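Local coordinates for peptidoglycan-recognition protein (Apis mellifera, PDB 5XZ3) that probably recognises bacterial peptidoglycan as a PGRP-SA-type immune receptor built on the N-acetylmuramoyl-L-alanine amidase fold, at residues C44-K47 with D48-I51. Numbering follows the deposited sequence.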
ATOM      1  N   CYS A  44       1.287   2.950  14.289  1.00 42.04           N
ATOM      2  CA  CYS A  44       1.292   4.384  14.534  1.00 42.56           C
ATOM      3  C   CYS A  44      -0.142   4.876  14.629  1.00 42.70           C
ATOM      4  O   CYS A  44      -1.032   4.360  13.940  1.00 41.68           O
ATOM      5  CB  CYS A  44       2.071   5.118  13.439  1.00 41.19           C
ATOM      6  SG  CYS A  44       1.446   4.879  11.748  1.00 42.39           S
ATOM      7  N   ASN A  45      -0.378   5.863  15.483  1.00 42.51           N
ATOM      8  CA  ASN A  45      -1.740   6.323  15.706  1.00 44.63           C
ATOM      9  C   ASN A  45      -1.935   7.831  15.474  1.00 44.43           C
ATOM     10  O   ASN A  45      -3.020   8.370  15.726  1.00 46.51           O
ATOM     11  CB  ASN A  45      -2.207   5.885  17.104  1.00 48.38           C
ATOM     12  CG  ASN A  45      -3.492   5.088  17.064  1.00 51.08           C
ATOM     13  OD1 ASN A  45      -4.502   5.488  17.650  1.00 55.78           O
ATOM     14  ND2 ASN A  45      -3.467   3.950  16.373  1.00 50.90           N
ATOM     15  N   SER A  46      -0.891   8.494  14.981  1.00 42.21           N
ATOM     16  CA  SER A  46      -0.923   9.932  14.686  1.00 42.06           C
ATOM     17  C   SER A  46      -0.028  10.226  13.493  1.00 40.50           C
ATOM     18  O   SER A  46       0.886   9.440  13.176  1.00 39.09           O
ATOM     19  CB  SER A  46      -0.498  10.762  15.916  1.00 43.18           C
ATOM     20  OG  SER A  46       0.907  10.750  16.094  1.00 42.79           O
ATOM     21  N   LYS A  47      -0.283  11.355  12.838  1.00 40.21           N
ATOM     22  CA  LYS A  47       0.469  11.743  11.649  1.00 39.57           C
ATOM     23  C   LYS A  47       1.971  11.811  11.936  1.00 39.33           C
ATOM     24  O   LYS A  47       2.782  11.241  11.195  1.00 36.74           O
ATOM     25  CB  LYS A  47      -0.070  13.064  11.090  1.00 40.75           C
ATOM     26  CG  LYS A  47       0.603  13.541   9.822  1.00 40.79           C
ATOM     27  CD  LYS A  47      -0.071  14.803   9.317  1.00 42.95           C
ATOM     28  CE  LYS A  47       0.529  15.266   8.001  1.00 43.51           C
ATOM     29  NZ  LYS A  47      -0.308  16.354   7.415  1.00 44.63           N
ATOM     30  N   ASP A  48       2.327  12.478  13.036  1.00 40.66           N
ATOM     31  CA  ASP A  48       3.720  12.569  13.480  1.00 41.21           C
ATOM     32  C   ASP A  48       4.413  11.230  13.690  1.00 39.14           C
ATOM     33  O   ASP A  48       5.556  11.054  13.256  1.00 38.49           O
ATOM     34  CB  ASP A  48       3.821  13.409  14.754  1.00 44.43           C
ATOM     35  CG  ASP A  48       4.002  14.871  14.457  1.00 47.41           C
ATOM     36  OD1 ASP A  48       4.602  15.197  13.407  1.00 49.36           O
ATOM     37  OD2 ASP A  48       3.560  15.701  15.274  1.00 49.86           O
ATOM     38  N   THR A  49       3.734  10.293  14.345  1.00 38.84           N
ATOM     39  CA  THR A  49       4.320   8.971  14.588  1.00 39.42           C
ATOM     40  C   THR A  49       4.322   8.115  13.318  1.00 37.87           C
ATOM     41  O   THR A  49       5.245   7.317  13.111  1.00 36.81           O
ATOM     42  CB  THR A  49       3.616   8.218  15.723  1.00 41.35           C
ATOM     43  OG1 THR A  49       2.210   8.155  15.450  1.00 43.63           O
ATOM     44  CG2 THR A  49       3.843   8.922  17.049  1.00 41.59           C
ATOM     45  N   CYS A  50       3.308   8.292  12.466  1.00 36.42           N
ATOM     46  CA  CYS A  50       3.303   7.591  11.175  1.00 35.87           C
ATOM     47  C   CYS A  50       4.424   8.093  10.277  1.00 34.22           C
ATOM     48  O   CYS A  50       5.078   7.286   9.610  1.00 33.18           O
ATOM     49  CB  CYS A  50       1.943   7.650  10.481  1.00 37.33           C
ATOM     50  SG  CYS A  50       0.631   6.725  11.311  1.00 39.29           S
ATOM     51  N   ILE A  51       4.696   9.404  10.308  1.00 33.72           N
ATOM     52  CA  ILE A  51       5.787   9.968   9.505  1.00 33.62           C
ATOM     53  C   ILE A  51       7.147   9.340   9.886  1.00 33.55           C
ATOM     54  O   ILE A  51       7.927   8.911   9.000  1.00 32.80           O
ATOM     55  CB  ILE A  51       5.786  11.520   9.519  1.00 34.46           C
ATOM     56  CG1 ILE A  51       4.660  12.044   8.616  1.00 34.59           C
ATOM     57  CG2 ILE A  51       7.145  12.083   9.094  1.00 35.14           C
ATOM     58  CD1 ILE A  51       4.372  13.538   8.724  1.00 36.72           C
TER
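C44 and C50 form a disulfide that ties the loop after strand 31-38 to the first turn of helix 47-64. S46 is the N-cap of that helix. As in other PGRPs, a disulfide pins the start of this helix. The SG atoms of C44 and C50 are 2.1 Å apart. The dihedral of the bridge is close to a right angle, chi3 93°. The CB of C50 points toward the loop. Its SG then lies beside the backbone N, anti to the carbonyl carbon, where it meets C44 SG. This is the tight part of the contact. Both cysteines are buried; I108 packs on C44, while Y83 and D79 pack on C50.

The S46 carbonyl is gripped twice. C50 N reaches S46 O at 2.8 Å, almost in line with the C=O bond, in the first helical hydrogen bond. T49 OG1 donates to the same S46 O at 2.9 Å, tilted 32° out of the carbonyl plane. T49 OG1 also accepts a weak bond from N45 N, so one hydroxyl links the loop backbone to the cap.

The outer side is looser. N45 and D48 are exposed; T49 is exposed too, yet bonded through OG1. K47 is exposed, but its extended chain, with CG anti to its backbone N (chi1 -178°), touches I11, D79 and Y83. It passes alongside I51. Their side chains point the same way and touch lightly: K47 CG lies 3.9 Å from I51 CD1.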